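Local structure of pyruvate kinase (Pseudomonas aeruginosa, 6QXL) at residues E20-L25 / A49-E54; I84-Q87 / K91-F94; L188-V193 / A416-V421; A220-A225 / D232-L237; L365-T370 / I457-D462. The protein probably catalyses the last step of glycolysis, transferring the phosphate of phosphoenolpyruvate to ADP to give pyruvate and ATP. All coordinates share one frame; numbering follows the deposited sequence.

How the interactions relate
All five contacts are buried, but they lie in different parts of the fold. Interactions 1 and 4 belong to the barrel: helix on helix in the first, strand on helix in the second. Interaction 3, nearest the centre of the chain, joins that barrel to the alpha/beta domain. R53 of interaction 1 forms a salt bridge with D189 of interaction 3, and strands 190-193 and 217-222 put interactions 3 and 4 side by side in the barrel sheet. Interaction 2 lies in the small beta domain, its centre about 34 Å from that of the chain. Interaction 5 lies in the alpha/beta domain. Aliphatic contacts dominate 1 and 4, aromatic rings 2 and 3; small hydroxyl side chains meet an isoleucine in 5.

Interaction 1 of 5, residues E20-L25 / A49-E54; sequences EVLEQL and ARLVRE
L22 of helix 19-28 meets L51 and V52 of helix 42-58. Its CB points at the other helix. Its CG lies anti to the carbonyl carbon (chi1 -71°), and from there the two methyls part to different partners. CD1 goes to L51. L22 CD1 lies 3.8 Å from L51 CD2 and 4.0 Å from L51 CB, so it rests along the base and one branch of that side chain. L51 CG is also close, at 4.1 Å from L22 CD1. The other methyl, L22 CD2, turns to V52 and stops 4.2 Å from V52 CG2. L22 crosses both partners at about a right angle. The backbones come nearest at L22 and V52, whose CA atoms are 6.7 Å apart. Both helices belong to the outer layer of the (beta/alpha)8 barrel. V52 also touches L65 of barrel strand 64-68, and L22 touches L12 just beyond strand 7-11. The contact therefore sits where two neighbouring helices lean on the sheet. Polar links flank it: E23 forms a salt bridge with K58 of the second helix and a hydrogen bond with H59. Between the two segments themselves only aliphatic carbon meets. The pairing thus rests on shape and on burial of hydrocarbon, with the charged groups beside it.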
# COMPACT_ATOMS: atom_id res chain seq x y z
N GLU A 20 22.59 35.77 -32.87
CA GLU A 20 23.55 35.51 -31.80
C GLU A 20 22.86 34.96 -30.55
O GLU A 20 23.39 34.04 -29.91
CB GLU A 20 24.37 36.76 -31.43
CG GLU A 20 25.42 36.51 -30.33
CD GLU A 20 25.85 37.71 -29.50
OE1 GLU A 20 25.27 38.82 -29.54
OE2 GLU A 20 26.80 37.47 -28.75
N VAL A 21 21.69 35.49 -30.22
CA VAL A 21 21.00 35.07 -29.01
C VAL A 21 20.34 33.72 -29.23
O VAL A 21 20.42 32.83 -28.37
CB VAL A 21 19.99 36.12 -28.54
CG1 VAL A 21 19.18 35.62 -27.35
CG2 VAL A 21 20.73 37.41 -28.16
N LEU A 22 19.69 33.54 -30.39
CA LEU A 22 19.10 32.25 -30.71
C LEU A 22 20.13 31.14 -30.68
O LEU A 22 19.89 30.08 -30.10
CB LEU A 22 18.39 32.30 -32.05
CG LEU A 22 17.11 33.12 -32.04
CD1 LEU A 22 16.56 33.27 -33.44
CD2 LEU A 22 16.05 32.50 -31.14
N GLU A 23 21.30 31.38 -31.26
CA GLU A 23 22.34 30.37 -31.18
C GLU A 23 22.66 30.03 -29.71
O GLU A 23 22.78 28.86 -29.36
CB GLU A 23 23.59 30.81 -31.93
CG GLU A 23 24.67 29.71 -32.02
CD GLU A 23 25.69 29.94 -33.10
OE1 GLU A 23 26.07 31.08 -33.39
OE2 GLU A 23 26.12 28.93 -33.70
N GLN A 24 22.76 31.05 -28.87
CA GLN A 24 23.06 30.83 -27.46
C GLN A 24 21.95 30.07 -26.70
O GLN A 24 22.25 29.27 -25.81
CB GLN A 24 23.34 32.14 -26.77
CG GLN A 24 24.73 32.70 -27.02
CD GLN A 24 24.87 34.08 -26.40
OE1 GLN A 24 24.58 35.12 -27.04
NE2 GLN A 24 25.24 34.11 -25.13
N LEU A 25 20.69 30.33 -27.07
CA LEU A 25 19.56 29.61 -26.50
C LEU A 25 19.57 28.14 -26.91
O LEU A 25 19.28 27.26 -26.09
CB LEU A 25 18.23 30.25 -26.91
CG LEU A 25 17.87 31.65 -26.43
CD1 LEU A 25 16.54 32.07 -27.07
CD2 LEU A 25 17.82 31.71 -24.92
N ALA A 49 11.51 31.32 -37.15
CA ALA A 49 11.31 29.88 -37.38
C ALA A 49 12.45 29.28 -38.20
O ALA A 49 13.00 28.22 -37.83
CB ALA A 49 9.98 29.62 -38.06
N ARG A 50 12.82 29.97 -39.28
CA ARG A 50 13.89 29.51 -40.15
C ARG A 50 15.22 29.48 -39.39
O ARG A 50 16.01 28.54 -39.53
CB ARG A 50 13.98 30.40 -41.38
CG ARG A 50 14.99 30.07 -42.46
CD ARG A 50 14.83 30.86 -43.75
NE ARG A 50 13.47 31.22 -44.27
CZ ARG A 50 12.56 30.35 -44.72
NH1 ARG A 50 11.38 30.78 -45.14
NH2 ARG A 50 12.82 29.04 -44.74
N LEU A 51 15.44 30.49 -38.56
CA LEU A 51 16.71 30.65 -37.88
C LEU A 51 16.90 29.58 -36.79
O LEU A 51 18.00 29.07 -36.62
CB LEU A 51 16.77 32.05 -37.27
CG LEU A 51 18.07 32.85 -37.18
CD1 LEU A 51 18.90 32.74 -38.44
CD2 LEU A 51 17.75 34.31 -36.91
N VAL A 52 15.83 29.25 -36.08
CA VAL A 52 15.94 28.26 -35.01
C VAL A 52 16.21 26.90 -35.63
O VAL A 52 17.07 26.16 -35.17
CB VAL A 52 14.68 28.22 -34.11
CG1 VAL A 52 14.77 27.09 -33.09
CG2 VAL A 52 14.37 29.50 -33.47
N ARG A 53 15.50 26.57 -36.71
CA ARG A 53 15.72 25.28 -37.37
C ARG A 53 17.11 25.15 -37.95
O ARG A 53 17.72 24.09 -37.86
CB ARG A 53 14.65 25.02 -38.43
CG ARG A 53 13.33 24.62 -37.80
CD ARG A 53 12.20 24.52 -38.78
NE ARG A 53 11.07 23.81 -38.15
CZ ARG A 53 9.79 23.87 -38.57
NH1 ARG A 53 9.46 24.57 -39.64
NH2 ARG A 53 8.86 23.21 -37.90
N GLU A 54 17.63 26.24 -38.51
CA GLU A 54 18.99 26.26 -39.05
C GLU A 54 20.01 26.06 -37.95
O GLU A 54 20.89 25.21 -38.04
CB GLU A 54 19.22 27.58 -39.80
CG GLU A 54 18.64 27.54 -41.21
CD GLU A 54 18.59 28.90 -41.91
OE1 GLU A 54 17.91 29.01 -42.95
OE2 GLU A 54 19.24 29.84 -41.42

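Interaction 2 of 5, residues I84-Q87 / K91-F94; sequences IELQ and KFRF
I84 and L86 approach the ring of F92 in two different ways. I84 and F92 run at each other from opposite directions. The end of I84 touches the far part of the ring, with I84 CD1 3.8 Å from F92 CE1. This methyl comes in obliquely. Its chain starts with CG1 wedged between the backbone N and the carbonyl carbon (chi1 61°). L86 crosses F92 at about a right angle. L86 CD1 lies over one face of the F92 ring, 4.3 Å above the plane and shifted toward the rim. The other branch, L86 CD2, is 4.1 Å from F92 CD1. The CB bond of F92 heads toward strand 83-86, and CG anti to the backbone N (chi1 -165°) carries the ring on to I84 and L86. The two strands are joined by a short link, yet they are not paired with each other: 83-86 bonds to strand 152-155, and 91-95 lies between strands 143-148 and 107-109. They belong to the small beta domain that pyruvate kinases carry as an insertion in the (beta/alpha)8 barrel. The contact lies between its sheets. L86 also touches V148, and F92 touches V108. The ring of F94 meets F92 from the same strand: F94 CE1 lies in the plane of the F92 ring at its edge, while F92 CD2 stands 3.9 Å above one face of the F94 ring, offset toward the rim.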
# COMPACT_ATOMS: atom_id res chain seq x y z
N ILE A 84 -1.05 55.58 -19.19
CA ILE A 84 -1.52 56.36 -18.04
C ILE A 84 -1.16 55.62 -16.76
O ILE A 84 -0.79 54.46 -16.78
CB ILE A 84 -3.06 56.61 -18.05
CG1 ILE A 84 -3.83 55.26 -18.02
CG2 ILE A 84 -3.48 57.40 -19.27
CD1 ILE A 84 -5.25 55.36 -17.51
N GLU A 85 -1.31 56.31 -15.65
CA GLU A 85 -1.09 55.76 -14.32
C GLU A 85 -2.32 55.98 -13.48
O GLU A 85 -2.87 57.06 -13.46
CB GLU A 85 0.12 56.47 -13.68
CG GLU A 85 1.46 55.79 -13.92
CD GLU A 85 1.71 54.61 -12.99
OE1 GLU A 85 2.66 53.85 -13.32
OE2 GLU A 85 1.08 54.47 -11.89
N LEU A 86 -2.74 54.95 -12.75
CA LEU A 86 -3.96 54.98 -11.95
C LEU A 86 -3.67 54.67 -10.52
O LEU A 86 -2.82 53.83 -10.22
CB LEU A 86 -5.00 53.97 -12.47
CG LEU A 86 -5.63 54.21 -13.83
CD1 LEU A 86 -6.39 52.95 -14.29
CD2 LEU A 86 -6.58 55.40 -13.72
N GLN A 87 -4.39 55.37 -9.63
CA GLN A 87 -4.23 55.23 -8.19
C GLN A 87 -5.48 54.59 -7.60
O GLN A 87 -6.59 54.71 -8.12
CB GLN A 87 -3.98 56.57 -7.55
CG GLN A 87 -2.71 57.22 -8.05
CD GLN A 87 -2.39 58.49 -7.28
OE1 GLN A 87 -2.66 58.64 -6.07
NE2 GLN A 87 -1.76 59.44 -7.98
N LYS A 91 -11.58 56.70 -10.46
CA LYS A 91 -12.70 56.24 -11.26
C LYS A 91 -12.23 56.06 -12.69
O LYS A 91 -11.38 56.82 -13.19
CB LYS A 91 -13.83 57.24 -11.22
CG LYS A 91 -14.34 57.56 -9.82
CD LYS A 91 -14.90 56.35 -9.06
CE LYS A 91 -15.59 56.93 -7.81
NZ LYS A 91 -16.01 55.81 -6.97
N PHE A 92 -12.75 55.03 -13.35
CA PHE A 92 -12.32 54.71 -14.69
C PHE A 92 -13.42 53.99 -15.44
O PHE A 92 -14.20 53.24 -14.85
CB PHE A 92 -11.04 53.89 -14.66
CG PHE A 92 -10.35 53.80 -15.97
CD1 PHE A 92 -9.59 54.87 -16.40
CD2 PHE A 92 -10.48 52.69 -16.79
CE1 PHE A 92 -8.96 54.83 -17.66
CE2 PHE A 92 -9.86 52.64 -18.03
CZ PHE A 92 -9.09 53.71 -18.46
N ARG A 93 -13.47 54.21 -16.75
CA ARG A 93 -14.55 53.69 -17.58
C ARG A 93 -14.04 52.96 -18.80
O ARG A 93 -13.05 53.37 -19.42
CB ARG A 93 -15.44 54.84 -18.06
CG ARG A 93 -16.29 55.47 -16.99
CD ARG A 93 -17.15 56.59 -17.57
NE ARG A 93 -16.40 57.71 -18.11
CZ ARG A 93 -16.50 58.20 -19.37
NH1 ARG A 93 -17.26 57.63 -20.28
NH2 ARG A 93 -15.78 59.24 -19.74
N PHE A 94 -14.75 51.89 -19.14
CA PHE A 94 -14.53 51.15 -20.37
C PHE A 94 -15.77 51.36 -21.25
O PHE A 94 -16.86 50.99 -20.83
CB PHE A 94 -14.34 49.67 -20.06
CG PHE A 94 -13.21 49.39 -19.12
CD1 PHE A 94 -11.91 49.34 -19.59
CD2 PHE A 94 -13.44 49.18 -17.76
CE1 PHE A 94 -10.87 49.11 -18.73
CE2 PHE A 94 -12.37 48.96 -16.91
CZ PHE A 94 -11.09 48.92 -17.41

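Interaction 3 of 5, residues L188-V193 / A416-V421; sequences LDYVAV and AMFRGV
The CA atoms of Y190 and M417 are the nearest pair, at 9.6 Å, where barrel strand 190-193 faces a short 3-10 segment that leads into a type II turn from F418 to V421. The gap is filled by side chains. The CB bond of Y190 heads toward the 416-421 loop, its ring spans the gap, and M417 lies over one face of that ring. The M417 chain is bent at its last torsion (chi3 -86°), which lays sulfur and methyl over the same ring. M417 SD is 4.2 Å from the centroid of the Y190 ring, 13° off the normal. M417 CE is 3.9 Å from the centroid of the Y190 ring, 23° off the normal, and comes nearest at Y190 CD2, 3.6 Å away. This is a Met-aromatic contact with an added CH-pi contact. At the far end of the tyrosine, Y190 OH lies 3.5 Å from F418 CE1. That ring is reached obliquely. The Y190 hydroxyl also has a polar partner, the carbonyl oxygen of R414, just before the second segment. Around the contact, M417 touches L66 of strand 64-68, and K7 bonds to the carbonyl oxygens of A416, F418 and V421. The pair joins the barrel to the alpha/beta domain that holds glucose-6-phosphate; the side chain of F418 is about 9 Å from that ligand. This contact is mainly apolar: a polarisable sulfur sits on a ring face, and the buried hydroxyl is satisfied by a main-chain carbonyl.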
# COMPACT_ATOMS: atom_id res chain seq x y z
N LEU A 188 4.71 24.05 -38.66
CA LEU A 188 4.93 24.05 -37.23
C LEU A 188 4.63 22.68 -36.64
O LEU A 188 3.73 21.98 -37.09
CB LEU A 188 4.08 25.13 -36.56
CG LEU A 188 4.38 26.59 -36.92
CD1 LEU A 188 3.58 27.51 -36.02
CD2 LEU A 188 5.87 26.90 -36.82
N ASP A 189 5.41 22.31 -35.63
CA ASP A 189 5.27 21.01 -34.99
C ASP A 189 4.11 20.97 -33.99
O ASP A 189 3.44 19.95 -33.85
CB ASP A 189 6.58 20.67 -34.32
CG ASP A 189 7.74 20.75 -35.28
OD1 ASP A 189 7.78 19.98 -36.25
OD2 ASP A 189 8.59 21.64 -35.13
N TYR A 190 3.87 22.09 -33.30
CA TYR A 190 2.77 22.20 -32.33
C TYR A 190 2.02 23.50 -32.55
O TYR A 190 2.61 24.52 -32.88
CB TYR A 190 3.31 22.16 -30.89
CG TYR A 190 3.81 20.81 -30.45
CD1 TYR A 190 2.94 19.82 -30.04
CD2 TYR A 190 5.17 20.53 -30.45
CE1 TYR A 190 3.41 18.58 -29.64
CE2 TYR A 190 5.64 19.30 -30.05
CZ TYR A 190 4.77 18.35 -29.63
OH TYR A 190 5.25 17.13 -29.26
N VAL A 191 0.72 23.44 -32.33
CA VAL A 191 -0.13 24.62 -32.33
C VAL A 191 -0.94 24.61 -31.04
O VAL A 191 -1.57 23.61 -30.70
CB VAL A 191 -1.08 24.62 -33.53
CG1 VAL A 191 -2.13 25.72 -33.42
CG2 VAL A 191 -0.28 24.81 -34.80
N ALA A 192 -0.94 25.74 -30.34
CA ALA A 192 -1.63 25.86 -29.06
C ALA A 192 -2.88 26.70 -29.20
O ALA A 192 -2.83 27.81 -29.74
CB ALA A 192 -0.72 26.46 -28.01
N VAL A 193 -4.00 26.18 -28.71
CA VAL A 193 -5.27 26.88 -28.73
C VAL A 193 -5.48 27.57 -27.39
O VAL A 193 -5.36 26.94 -26.35
CB VAL A 193 -6.41 25.89 -29.00
CG1 VAL A 193 -7.76 26.59 -28.97
CG2 VAL A 193 -6.19 25.21 -30.32
N ALA A 416 10.74 16.19 -29.19
CA ALA A 416 11.52 17.13 -28.40
C ALA A 416 10.79 17.62 -27.14
O ALA A 416 11.43 17.95 -26.16
CB ALA A 416 11.97 18.31 -29.25
N MET A 417 9.47 17.64 -27.18
CA MET A 417 8.69 18.00 -26.01
C MET A 417 8.37 16.84 -25.05
O MET A 417 7.80 17.08 -24.00
CB MET A 417 7.38 18.67 -26.42
CG MET A 417 6.88 19.73 -25.44
SD MET A 417 5.26 20.31 -25.97
CE MET A 417 5.74 21.56 -27.09
N PHE A 418 8.75 15.60 -25.39
CA PHE A 418 8.44 14.44 -24.56
C PHE A 418 9.50 14.29 -23.47
O PHE A 418 10.68 14.20 -23.76
CB PHE A 418 8.43 13.15 -25.38
CG PHE A 418 7.37 13.05 -26.45
CD1 PHE A 418 6.49 14.09 -26.74
CD2 PHE A 418 7.26 11.89 -27.18
CE1 PHE A 418 5.53 13.95 -27.72
CE2 PHE A 418 6.31 11.75 -28.18
CZ PHE A 418 5.44 12.79 -28.45
N ARG A 419 9.08 14.20 -22.22
CA ARG A 419 10.03 14.06 -21.14
C ARG A 419 10.86 12.78 -21.29
O ARG A 419 10.31 11.70 -21.44
CB ARG A 419 9.34 14.05 -19.78
CG ARG A 419 10.30 13.91 -18.60
CD ARG A 419 9.59 14.19 -17.31
NE ARG A 419 10.41 13.87 -16.14
CZ ARG A 419 10.28 14.43 -14.94
NH1 ARG A 419 9.35 15.35 -14.74
NH2 ARG A 419 11.08 14.07 -13.95
N GLY A 420 12.18 12.93 -21.21
CA GLY A 420 13.10 11.80 -21.20
C GLY A 420 13.42 11.20 -22.58
O GLY A 420 14.16 10.23 -22.65
N VAL A 421 12.87 11.77 -23.65
CA VAL A 421 13.03 11.22 -24.98
C VAL A 421 14.05 12.04 -25.79
O VAL A 421 13.98 13.26 -25.81
CB VAL A 421 11.70 11.20 -25.74
CG1 VAL A 421 11.87 10.56 -27.11
CG2 VAL A 421 10.66 10.47 -24.92

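Interaction 4 of 5, residues A220-A225 / D232-L237; sequences AKIERA and DALDGL. With MG (magnesium ion), chain N.
I222 and L237 pack on one side of strand 217-222, and a flat group, the carboxylate of E223, follows just past its end. E223 OE2 binds a magnesium ion, and OE1 makes a weak hydrogen bond with F195 N. The modelled distance from E223 OE2 to magnesium is 1.6 Å, too short to trust. D250 also binds the ion, and K221 forms a salt bridge with D68. The contact itself lies on the other side of the strand and is made of methyls. I222 CD1 is 4.0 Å from L237 CD2, and the two side chains run alongside one another, pointing opposite ways. I222 CG2, anti to the backbone N, turns to L234 instead, 4.4 Å from L234 CD1. A220 CB adds another contact, 4.3 Å from L237 CD1. M202 of helix 199-211 and I267 of helix 260-273 close in around it. Segments 220-222 and 232-237 run at 155° to one another, with 10.6 Å as the closest approach of their axes. This is the strand-to-helix packing of a beta-alpha-beta unit in a (beta/alpha)8 barrel, with the metal ligand just past the C-terminal end of the strand.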
# COMPACT_ATOMS: atom_id res chain seq x y z
N ALA A 220 -3.90 22.07 -25.94
CA ALA A 220 -4.98 22.77 -25.25
C ALA A 220 -4.45 23.53 -24.06
O ALA A 220 -3.91 22.94 -23.14
CB ALA A 220 -6.08 21.82 -24.81
N LYS A 221 -4.61 24.85 -24.08
CA LYS A 221 -4.24 25.67 -22.95
C LYS A 221 -5.37 25.71 -21.95
O LYS A 221 -6.46 26.15 -22.27
CB LYS A 221 -3.88 27.07 -23.42
CG LYS A 221 -2.61 27.08 -24.26
CD LYS A 221 -2.44 28.37 -25.01
CE LYS A 221 -2.18 29.55 -24.08
NZ LYS A 221 -1.80 30.77 -24.82
N ILE A 222 -5.12 25.23 -20.74
CA ILE A 222 -6.14 25.19 -19.69
C ILE A 222 -6.11 26.55 -18.97
O ILE A 222 -5.29 26.77 -18.11
CB ILE A 222 -5.91 24.03 -18.71
CG1 ILE A 222 -5.63 22.72 -19.46
CG2 ILE A 222 -7.08 23.87 -17.77
CD1 ILE A 222 -6.61 22.37 -20.52
N GLU A 223 -6.94 27.48 -19.42
CA GLU A 223 -7.06 28.83 -18.92
C GLU A 223 -8.48 29.27 -18.53
O GLU A 223 -8.66 30.37 -18.14
CB GLU A 223 -6.62 29.82 -20.01
CG GLU A 223 -5.16 29.83 -20.42
CD GLU A 223 -4.81 30.82 -21.52
OE1 GLU A 223 -5.34 30.67 -22.60
OE2 GLU A 223 -3.97 31.72 -21.33
N ARG A 224 -9.48 28.43 -18.66
CA ARG A 224 -10.86 28.84 -18.41
C ARG A 224 -11.42 28.15 -17.22
O ARG A 224 -11.20 26.96 -17.05
CB ARG A 224 -11.78 28.60 -19.61
CG ARG A 224 -11.61 29.63 -20.66
CD ARG A 224 -12.46 30.88 -20.59
NE ARG A 224 -12.60 31.49 -21.86
CZ ARG A 224 -12.44 32.80 -22.12
NH1 ARG A 224 -12.12 33.66 -21.15
NH2 ARG A 224 -12.59 33.27 -23.36
N ALA A 225 -12.17 28.84 -16.39
CA ALA A 225 -12.84 28.22 -15.26
C ALA A 225 -13.67 27.01 -15.64
O ALA A 225 -13.68 26.00 -14.94
CB ALA A 225 -13.68 29.23 -14.50
N ASP A 232 -15.05 15.66 -15.76
CA ASP A 232 -15.52 15.41 -17.14
C ASP A 232 -15.16 16.53 -18.08
O ASP A 232 -14.70 16.28 -19.18
CB ASP A 232 -17.02 15.11 -17.17
CG ASP A 232 -17.33 13.67 -16.68
OD1 ASP A 232 -16.41 12.96 -16.22
OD2 ASP A 232 -18.50 13.25 -16.80
N ALA A 233 -15.33 17.76 -17.64
CA ALA A 233 -14.93 18.92 -18.45
C ALA A 233 -13.44 18.83 -18.81
O ALA A 233 -13.07 18.90 -19.98
CB ALA A 233 -15.24 20.20 -17.70
N LEU A 234 -12.60 18.65 -17.80
CA LEU A 234 -11.16 18.60 -18.01
C LEU A 234 -10.75 17.41 -18.87
O LEU A 234 -10.05 17.57 -19.85
CB LEU A 234 -10.45 18.55 -16.65
CG LEU A 234 -8.94 18.46 -16.69
CD1 LEU A 234 -8.34 19.71 -17.30
CD2 LEU A 234 -8.39 18.22 -15.32
N ASP A 235 -11.20 16.22 -18.50
CA ASP A 235 -10.83 15.01 -19.23
C ASP A 235 -11.31 15.04 -20.68
O ASP A 235 -10.62 14.55 -21.59
CB ASP A 235 -11.33 13.74 -18.50
CG ASP A 235 -10.52 13.40 -17.24
OD1 ASP A 235 -9.71 14.24 -16.79
OD2 ASP A 235 -10.69 12.30 -16.67
N GLY A 236 -12.47 15.64 -20.92
CA GLY A 236 -12.97 15.80 -22.27
C GLY A 236 -12.05 16.64 -23.11
O GLY A 236 -11.69 16.29 -24.23
N LEU A 237 -11.64 17.76 -22.54
CA LEU A 237 -10.72 18.67 -23.21
C LEU A 237 -9.36 18.04 -23.45
O LEU A 237 -8.77 18.20 -24.51
CB LEU A 237 -10.60 19.93 -22.38
CG LEU A 237 -9.91 21.16 -22.93
CD1 LEU A 237 -10.31 21.44 -24.36
CD2 LEU A 237 -10.34 22.30 -22.00
MG MG N . -2.80 32.85 -21.32
O HOH W 1 -1.86 35.24 -21.12

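Interaction 5 of 5, residues L365-T370 / I457-D462; sequences LASMYT and ILTKGD. With G6P (6-O-phosphono-alpha-D-glucopyranose), chain M.
S367 packs closely on I457 and T459, and this is the tight part of the contact. S367 OG is 3.3 Å from T459 CG2 and 4.0 Å from I457 CG2. The hydroxyl makes no polar bond to the strand; it is hydrogen-bonded to the carbonyl oxygen of I363, one turn back in its own helix. The S367 main chain takes part too, since I457 CD1 lies 3.6 Å from S367 O. T370 is somewhat looser. T370 CB and CG2 are each about 4.0 Å from I457 CD1, and the two side chains pass at a slant. With T370 OG1 anti to the carbonyl carbon (chi1 -58°), the hydroxyl turns back into the helix and CG2 is left for I457. T370 OG1 donates to A366 O at 2.8 Å. It sits 28° out of the plane of the A366 carbonyl, and T370 N reaches the same oxygen from the opposite face. Segments 365-370 and 457-461 run antiparallel (178°) in the alpha/beta domain. M473 of strand 470-477 and M393 of helix 388-394 fill in around the contact. On its outer side the helix meets a second subunit, where Y369 stacks on Y369 of that chain. Toward its other end the strand reaches the ligand pocket, and D462 beyond it is exposed. G461 N lies 2.9 Å from O3 of glucose-6-phosphate. L383, T384 and S463 are hydrogen-bonded to the ligand. Oxygens of the helix thus rest against methyls of the strand, and both helix hydroxyls have their hydrogen bonds within the helix.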
# COMPACT_ATOMS: atom_id res chain seq x y z
N LEU A 365 4.49 -0.11 -22.32
CA LEU A 365 4.42 -0.30 -20.87
C LEU A 365 5.32 -1.43 -20.41
O LEU A 365 6.00 -1.31 -19.39
CB LEU A 365 2.99 -0.53 -20.43
CG LEU A 365 2.13 0.71 -20.71
CD1 LEU A 365 0.68 0.51 -20.39
CD2 LEU A 365 2.66 1.94 -19.96
N ALA A 366 5.36 -2.52 -21.19
CA ALA A 366 6.18 -3.66 -20.82
C ALA A 366 7.66 -3.32 -20.82
O ALA A 366 8.42 -3.86 -20.02
CB ALA A 366 5.90 -4.82 -21.76
N SER A 367 8.06 -2.42 -21.71
CA SER A 367 9.46 -1.99 -21.78
C SER A 367 9.83 -1.14 -20.58
O SER A 367 10.92 -1.30 -20.02
CB SER A 367 9.73 -1.21 -23.06
OG SER A 367 9.34 -1.95 -24.20
N MET A 368 8.95 -0.22 -20.20
CA MET A 368 9.24 0.60 -19.02
C MET A 368 9.31 -0.25 -17.76
O MET A 368 10.24 -0.09 -16.95
CB MET A 368 8.22 1.71 -18.86
CG MET A 368 8.24 2.68 -20.03
SD MET A 368 9.88 3.26 -20.50
CE MET A 368 10.29 4.33 -19.14
N TYR A 369 8.39 -1.21 -17.63
CA TYR A 369 8.48 -2.20 -16.55
C TYR A 369 9.82 -2.92 -16.57
O TYR A 369 10.50 -3.00 -15.56
CB TYR A 369 7.35 -3.20 -16.65
CG TYR A 369 7.46 -4.38 -15.72
CD1 TYR A 369 7.05 -4.28 -14.39
CD2 TYR A 369 7.94 -5.61 -16.18
CE1 TYR A 369 7.11 -5.38 -13.56
CE2 TYR A 369 7.96 -6.71 -15.35
CZ TYR A 369 7.55 -6.60 -14.04
OH TYR A 369 7.58 -7.70 -13.23
N THR A 370 10.20 -3.43 -17.73
CA THR A 370 11.44 -4.19 -17.81
C THR A 370 12.64 -3.32 -17.47
O THR A 370 13.50 -3.72 -16.68
CB THR A 370 11.60 -4.80 -19.20
OG1 THR A 370 10.48 -5.64 -19.46
CG2 THR A 370 12.86 -5.62 -19.29
N ILE A 457 17.10 -2.19 -24.63
CA ILE A 457 15.80 -2.68 -25.09
C ILE A 457 15.55 -2.12 -26.47
O ILE A 457 15.76 -0.93 -26.70
CB ILE A 457 14.64 -2.26 -24.16
CG1 ILE A 457 14.74 -3.01 -22.84
CG2 ILE A 457 13.29 -2.50 -24.81
CD1 ILE A 457 13.67 -2.66 -21.84
N LEU A 458 15.11 -2.96 -27.39
CA LEU A 458 14.70 -2.50 -28.70
C LEU A 458 13.26 -2.85 -28.90
O LEU A 458 12.85 -3.98 -28.62
CB LEU A 458 15.58 -3.14 -29.78
CG LEU A 458 15.44 -2.52 -31.17
CD1 LEU A 458 16.74 -2.65 -31.92
CD2 LEU A 458 14.31 -3.12 -32.00
N THR A 459 12.48 -1.90 -29.39
CA THR A 459 11.08 -2.16 -29.75
C THR A 459 10.85 -1.82 -31.19
O THR A 459 11.45 -0.88 -31.72
CB THR A 459 10.08 -1.34 -28.88
OG1 THR A 459 10.19 0.06 -29.17
CG2 THR A 459 10.33 -1.59 -27.38
N LYS A 460 9.98 -2.59 -31.83
CA LYS A 460 9.65 -2.38 -33.23
C LYS A 460 8.40 -3.16 -33.56
O LYS A 460 7.82 -3.84 -32.70
CB LYS A 460 10.81 -2.84 -34.11
CG LYS A 460 11.05 -4.32 -34.09
CD LYS A 460 12.14 -4.75 -35.07
CE LYS A 460 12.08 -6.28 -35.13
NZ LYS A 460 13.23 -6.89 -35.83
N GLY A 461 8.01 -3.07 -34.82
CA GLY A 461 6.93 -3.89 -35.37
C GLY A 461 7.47 -4.79 -36.46
O GLY A 461 8.70 -4.98 -36.58
N ASP A 462 6.56 -5.33 -37.26
CA ASP A 462 6.93 -6.33 -38.28
C ASP A 462 7.50 -5.67 -39.53
O ASP A 462 8.60 -6.01 -39.96
CB ASP A 462 5.75 -7.22 -38.65
CG ASP A 462 5.26 -8.08 -37.48
OD1 ASP A 462 6.12 -8.67 -36.74
OD2 ASP A 462 4.00 -8.18 -37.32
C1 G6P M . 8.40 0.74 -36.02
C2 G6P M . 8.27 0.41 -37.49
C3 G6P M . 6.90 -0.25 -37.59
C4 G6P M . 5.87 0.27 -36.60
C5 G6P M . 6.25 1.72 -36.38
C6 G6P M . 5.16 2.43 -35.60
O1 G6P M . 9.79 0.98 -35.86
O2 G6P M . 8.46 1.56 -38.36
O3 G6P M . 7.21 -1.57 -37.19
O4 G6P M . 4.52 0.03 -37.07
O5 G6P M . 7.51 1.81 -35.70
O6 G6P M . 5.61 3.50 -34.78
P G6P M . 4.53 4.46 -34.01
O1P G6P M . 4.25 5.64 -34.92
O2P G6P M . 5.54 4.64 -32.90
O3P G6P M . 3.12 3.84 -33.78